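7,8-dihydro-6-hydroxymethylpterin pyrophosphokinase-dihydropteroate synthase (Plasmodium falciparum, PDB 6JWS) probably catalyses two consecutive steps of folate biosynthesis, pyrophosphorylation of 6-hydroxymethyl-7,8-dihydropterin by ATP and condensation of the product with 4-aminobenzoate to 7,8-dihydropteroate. Local coordinates at residues S122-V127 and V174-S179; L134-I139 and T218-N223. The protein carries 1 engineered substitution. All blocks are in the same frame, centred on the assembly; numbering follows the deposited sequence.

How the interactions relate
Both contacts lie in the HPPK part of the chain, on the same side of its centre, with their centres about 15 Å apart. Along the chain their segments alternate: 122-127, 134-139, 174-179, 218-223. The loop 122-127 leads into helix 129-148, which carries 134-139. The two contacts share the two-stranded sheet of 219-221 and 316-318: Leu-124, Pro-177 and Leu-178 of interaction 1 pack on it, and Phe-220 of interaction 2 belongs to it. Glu-126 and Val-127 probably hydrogen-bond to Thr-218, joining the two sites directly. Residues of the ATP pocket, Ile-211, Ile-313, Phe-315 and Ser-317, border one contact or the other, so both contribute to its surroundings.

Interaction 1. Residues S122-V127 and V174-S179; sequences SILKEV and VNDPLS
The N-terminus of helix 177-190, with its Asp N-cap, meets the irregular loop 122-127 in a small buried contact. Asp-176 is the capping residue. Its OD2 accepts a hydrogen bond from Ser-179 N at 2.6 Å, with an N-H...O angle of 158°. The donor approaches from above the carboxylate plane, 42° out of it. CG of Asp-176 sits between the backbone N and the carbonyl carbon (chi1 65°), the crowded position, and from there the carboxylate reaches the helix start.

Leu-124 carries most of the contact from the loop side. Its CG is anti to the carbonyl carbon, and the CD1 branch does the touching. CD1 lies 3.6 Å from Leu-178 CB, and the two side chains cross at about a right angle. The same methyl is 4.2 Å from Pro-177 CG. It also comes within 3.8 Å of Asp-176 OD2, so an apolar group packs beside the capping oxygen. Ile-123 adds a looser touch, with CG1 4.1 Å from Asp-176 CB. Between the two segments the contact is packing; the loop is also hydrogen-bonded, through Glu-126 and Val-127, to Thr-218.

Pro-177 and Leu-178 lie beside the ATP-pocket residues Ile-211 and Ile-313, and the Pro-177 side chain is about 7 Å from the bound ATP. Leu-124 and Leu-178 both also touch Leu-316 and Met-221, on the paired strands 316-318 and 219-221. Pro-177 packs on Ile-219 and Ile-318 of the same strands. The contact thus joins the loop before helix 129-148, the start of helix 177-190 and that small antiparallel sheet.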
loop_
_atom_site.group_PDB
_atom_site.type_symbol
_atom_site.label_atom_id
_atom_site.label_comp_id
_atom_site.label_asym_id
_atom_site.label_seq_id
_atom_site.Cartn_x
_atom_site.Cartn_y
_atom_site.Cartn_z
ATOM N N SER B 122 4.582 -13.260 54.707
ATOM C CA SER B 122 5.017 -11.872 54.725
ATOM C C SER B 122 5.504 -11.497 56.122
ATOM O O SER B 122 4.857 -11.834 57.113
ATOM C CB SER B 122 3.909 -10.958 54.275
ATOM O OG SER B 122 4.352 -9.604 54.265
ATOM N N ILE B 123 6.644 -10.800 56.203
ATOM C CA ILE B 123 7.072 -10.330 57.508
ATOM C C ILE B 123 6.236 -9.111 57.887
ATOM O O ILE B 123 5.896 -8.956 59.053
ATOM C CB ILE B 123 8.593 -10.092 57.635
ATOM C CG1 ILE B 123 9.015 -8.725 57.101
ATOM C CG2 ILE B 123 9.404 -11.228 57.021
ATOM C CD1 ILE B 123 10.070 -8.051 57.941
ATOM N N LEU B 124 5.888 -8.267 56.905
ATOM C CA LEU B 124 4.961 -7.177 57.167
ATOM C C LEU B 124 3.558 -7.755 57.331
ATOM O O LEU B 124 3.280 -8.866 56.882
ATOM C CB LEU B 124 5.009 -6.148 56.035
ATOM C CG LEU B 124 6.282 -5.304 55.946
ATOM C CD1 LEU B 124 6.109 -4.168 54.945
ATOM C CD2 LEU B 124 6.673 -4.748 57.306
ATOM N N LYS B 125 2.685 -6.997 58.002
ATOM C CA LYS B 125 1.334 -7.467 58.267
ATOM C C LYS B 125 0.498 -7.319 56.999
ATOM O O LYS B 125 0.531 -6.273 56.356
ATOM C CB LYS B 125 0.723 -6.697 59.446
ATOM C CG LYS B 125 0.961 -7.300 60.827
ATOM C CD LYS B 125 0.854 -6.306 61.983
ATOM C CE LYS B 125 -0.373 -5.414 61.965
ATOM N NZ LYS B 125 -1.643 -6.181 61.898
ATOM N N GLU B 126 -0.254 -8.375 56.665
ATOM C CA GLU B 126 -1.119 -8.381 55.492
ATOM C C GLU B 126 -2.550 -7.985 55.858
ATOM O O GLU B 126 -3.004 -8.228 56.973
ATOM C CB GLU B 126 -1.114 -9.765 54.840
ATOM C CG GLU B 126 0.167 -10.074 54.075
ATOM C CD GLU B 126 0.090 -11.306 53.189
ATOM O OE1 GLU B 126 0.064 -12.432 53.736
ATOM O OE2 GLU B 126 0.033 -11.137 51.951
ATOM N N VAL B 127 -3.248 -7.375 54.889
ATOM C CA VAL B 127 -4.684 -7.129 54.937
ATOM C C VAL B 127 -5.389 -8.187 54.083
ATOM O O VAL B 127 -4.754 -8.865 53.276
ATOM C CB VAL B 127 -5.046 -5.679 54.526
ATOM C CG1 VAL B 127 -4.637 -4.661 55.584
ATOM C CG2 VAL B 127 -4.469 -5.272 53.170
ATOM N N VAL B 174 16.333 -7.736 49.178
ATOM C CA VAL B 174 15.665 -6.930 50.184
ATOM C C VAL B 174 14.556 -7.768 50.812
ATOM O O VAL B 174 13.938 -8.579 50.129
ATOM C CB VAL B 174 15.171 -5.599 49.593
ATOM C CG1 VAL B 174 14.349 -4.809 50.593
ATOM C CG2 VAL B 174 16.344 -4.763 49.109
ATOM N N ASN B 175 14.345 -7.595 52.125
ATOM C CA ASN B 175 13.512 -8.506 52.897
ATOM C C ASN B 175 12.020 -8.234 52.718
ATOM O O ASN B 175 11.217 -9.154 52.881
ATOM C CB ASN B 175 13.866 -8.513 54.384
ATOM C CG ASN B 175 15.233 -9.101 54.666
ATOM O OD1 ASN B 175 15.646 -10.087 54.054
ATOM N ND2 ASN B 175 15.942 -8.496 55.601
ATOM N N ASP B 176 11.648 -6.981 52.410
ATOM C CA ASP B 176 10.242 -6.607 52.414
ATOM C C ASP B 176 10.016 -5.370 51.550
ATOM O O ASP B 176 10.954 -4.614 51.281
ATOM C CB ASP B 176 9.759 -6.318 53.839
ATOM C CG ASP B 176 10.455 -5.105 54.427
ATOM O OD1 ASP B 176 11.595 -5.269 54.915
ATOM O OD2 ASP B 176 9.897 -3.989 54.313
ATOM N N PRO B 177 8.751 -5.116 51.124
ATOM C CA PRO B 177 8.424 -3.942 50.313
ATOM C C PRO B 177 8.658 -2.605 51.006
ATOM O O PRO B 177 8.902 -1.590 50.342
ATOM C CB PRO B 177 6.946 -4.128 49.916
ATOM C CG PRO B 177 6.395 -5.182 50.863
ATOM C CD PRO B 177 7.586 -6.002 51.318
ATOM N N LEU B 178 8.592 -2.601 52.345
ATOM C CA LEU B 178 8.845 -1.344 53.040
ATOM C C LEU B 178 10.333 -1.024 52.975
ATOM O O LEU B 178 10.698 0.097 52.646
ATOM C CB LEU B 178 8.294 -1.353 54.471
ATOM C CG LEU B 178 8.383 -0.010 55.198
ATOM C CD1 LEU B 178 8.026 1.147 54.279
ATOM C CD2 LEU B 178 7.503 0.008 56.437
ATOM N N SER B 179 11.187 -2.022 53.233
ATOM C CA SER B 179 12.618 -1.793 53.065
ATOM C C SER B 179 12.919 -1.441 51.606
ATOM O O SER B 179 13.706 -0.531 51.333
ATOM C CB SER B 179 13.471 -2.950 53.537
ATOM O OG SER B 179 12.883 -3.618 54.646
#

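Interaction 2. Residues L134-I139 and T218-N223; sequences LECNNI and TIFMKN
Aromatic packing dominates where helix 129-148 lies against strand 219-221. The axes of the short segments pass 10.0 Å apart at 57°. The side chain of Phe-220 leaves the strand toward the helix, with CG anti to the backbone N. Glu-135 CB stands almost exactly over the middle of one face of the Phe-220 ring, 3.4 Å from the centroid and only 4° off the normal. This is a CH-pi contact, and CB lies at similar distances from all six ring carbons. Glu-135 then bends at chi2, so that CG passes over the CD1 side of the ring. The carboxylate plane ends 19° from the ring plane.

The sulfur-aromatic contact is looser. Cys-136 SG lies obliquely to the ring, 4.3 Å from Phe-220 CD2 and as far from CE2.

Apolar packing closes part of the ring edge. Ile-139 CG1, one helical turn after Glu-135, meets Phe-220 CZ at 3.8 Å, near the ring plane. Lys-222 CG also lies at the edge, in the plane. Outside the two segments, two residues of the ATP pocket reach Phe-220: the ring of Phe-315 meets its ring, and Ser-317 touches the same side chain.

The polar part is a salt bridge. Lys-222 NZ makes a weak hydrogen bond of 3.2 Å to Glu-135 OE2. The lysine chain crosses the glutamate at about a right angle, and Lys-222 CD lies 3.5 Å from Glu-135 OE1.

Glu-135 therefore does two jobs: its CB packs on a buried ring, and its carboxylate pairs with an exposed lysine. The positive charge probably helps keep that carboxylate ionised, although the long, weak bond suggests that the contact rests mainly on the ring packing.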
loop_
_atom_site.group_PDB
_atom_site.type_symbol
_atom_site.label_atom_id
_atom_site.label_comp_id
_atom_site.label_asym_id
_atom_site.label_seq_id
_atom_site.Cartn_x
_atom_site.Cartn_y
_atom_site.Cartn_z
ATOM N N LEU B 134 -11.114 -1.675 49.515
ATOM C CA LEU B 134 -11.710 -0.470 50.088
ATOM C C LEU B 134 -10.650 0.615 50.290
ATOM O O LEU B 134 -10.875 1.773 49.938
ATOM C CB LEU B 134 -12.452 -0.812 51.387
ATOM C CG LEU B 134 -13.652 -1.756 51.235
ATOM C CD1 LEU B 134 -14.020 -2.404 52.564
ATOM C CD2 LEU B 134 -14.860 -1.048 50.615
ATOM N N GLU B 135 -9.478 0.239 50.822
ATOM C CA GLU B 135 -8.425 1.221 51.058
ATOM C C GLU B 135 -7.946 1.826 49.732
ATOM O O GLU B 135 -7.796 3.045 49.623
ATOM C CB GLU B 135 -7.264 0.631 51.863
ATOM C CG GLU B 135 -7.664 0.039 53.203
ATOM C CD GLU B 135 -7.881 1.011 54.353
ATOM O OE1 GLU B 135 -7.740 2.233 54.146
ATOM O OE2 GLU B 135 -8.179 0.535 55.470
ATOM N N CYS B 136 -7.743 0.979 48.709
ATOM C CA CYS B 136 -7.312 1.467 47.402
ATOM C C CYS B 136 -8.390 2.373 46.798
ATOM O O CYS B 136 -8.084 3.447 46.264
ATOM C CB CYS B 136 -6.922 0.336 46.445
ATOM S SG CYS B 136 -5.569 -0.723 47.042
ATOM N N ASN B 137 -9.661 1.955 46.903
ATOM C CA ASN B 137 -10.730 2.766 46.333
ATOM C C ASN B 137 -10.717 4.146 46.988
ATOM O O ASN B 137 -10.889 5.158 46.317
ATOM C CB ASN B 137 -12.107 2.098 46.413
ATOM C CG ASN B 137 -12.281 0.892 45.510
ATOM O OD1 ASN B 137 -13.263 0.164 45.638
ATOM N ND2 ASN B 137 -11.345 0.661 44.600
ATOM N N ASN B 138 -10.476 4.169 48.303
ATOM C CA ASN B 138 -10.446 5.410 49.051
ATOM C C ASN B 138 -9.397 6.341 48.460
ATOM O O ASN B 138 -9.680 7.512 48.207
ATOM C CB ASN B 138 -10.227 5.178 50.549
ATOM C CG ASN B 138 -9.916 6.461 51.295
ATOM O OD1 ASN B 138 -8.863 6.580 51.914
ATOM N ND2 ASN B 138 -10.807 7.435 51.222
ATOM N N ILE B 139 -8.187 5.810 48.240
ATOM C CA ILE B 139 -7.103 6.617 47.702
ATOM C C ILE B 139 -7.517 7.182 46.346
ATOM O O ILE B 139 -7.217 8.335 46.038
ATOM C CB ILE B 139 -5.784 5.822 47.617
ATOM C CG1 ILE B 139 -5.281 5.383 48.999
ATOM C CG2 ILE B 139 -4.731 6.602 46.832
ATOM C CD1 ILE B 139 -4.942 6.524 49.951
ATOM N N THR B 218 -0.441 -9.124 50.054
ATOM C CA THR B 218 -1.490 -8.120 50.023
ATOM C C THR B 218 -1.343 -7.252 51.270
ATOM O O THR B 218 -1.651 -7.698 52.374
ATOM C CB THR B 218 -2.870 -8.788 50.034
ATOM O OG1 THR B 218 -2.939 -9.810 49.041
ATOM C CG2 THR B 218 -4.003 -7.802 49.844
ATOM N N ILE B 219 -0.888 -6.011 51.078
ATOM C CA ILE B 219 -0.522 -5.124 52.171
ATOM C C ILE B 219 -1.168 -3.758 51.947
ATOM O O ILE B 219 -1.197 -3.270 50.819
ATOM C CB ILE B 219 1.015 -5.003 52.243
ATOM C CG1 ILE B 219 1.645 -6.285 52.789
ATOM C CG2 ILE B 219 1.448 -3.766 53.021
ATOM C CD1 ILE B 219 3.029 -6.550 52.260
ATOM N N PHE B 220 -1.686 -3.158 53.036
ATOM C CA PHE B 220 -2.021 -1.743 53.078
ATOM C C PHE B 220 -1.700 -1.203 54.471
ATOM O O PHE B 220 -2.369 -1.554 55.439
ATOM C CB PHE B 220 -3.477 -1.480 52.659
ATOM C CG PHE B 220 -3.739 -0.074 52.164
ATOM C CD1 PHE B 220 -3.938 0.975 53.051
ATOM C CD2 PHE B 220 -3.762 0.210 50.802
ATOM C CE1 PHE B 220 -4.155 2.269 52.588
ATOM C CE2 PHE B 220 -3.977 1.500 50.338
ATOM C CZ PHE B 220 -4.177 2.532 51.232
ATOM N N MET B 221 -0.668 -0.355 54.557
ATOM C CA MET B 221 -0.205 0.180 55.827
ATOM C C MET B 221 -0.481 1.679 55.841
ATOM O O MET B 221 0.138 2.418 55.078
ATOM C CB MET B 221 1.295 -0.072 56.013
ATOM C CG MET B 221 1.625 -1.503 56.414
ATOM S SD MET B 221 3.414 -1.841 56.596
ATOM C CE MET B 221 3.922 -0.533 57.713
ATOM N N LYS B 222 -1.393 2.106 56.729
ATOM C CA LYS B 222 -2.147 3.341 56.556
ATOM C C LYS B 222 -1.352 4.573 56.983
ATOM O O LYS B 222 -1.484 5.629 56.363
ATOM C CB LYS B 222 -3.508 3.267 57.256
ATOM C CG LYS B 222 -4.648 2.724 56.401
ATOM C CD LYS B 222 -5.972 2.610 57.136
ATOM C CE LYS B 222 -6.005 1.457 58.119
ATOM N NZ LYS B 222 -7.388 1.129 58.542
ATOM N N ASN B 223 -0.556 4.455 58.049
ATOM C CA ASN B 223 0.218 5.603 58.495
ATOM C C ASN B 223 1.614 5.172 58.925
ATOM O O ASN B 223 1.777 4.280 59.758
ATOM C CB ASN B 223 -0.513 6.479 59.519
ATOM C CG ASN B 223 -0.915 7.827 58.951
ATOM O OD1 ASN B 223 -1.478 8.659 59.656
ATOM N ND2 ASN B 223 -0.624 8.060 57.679
#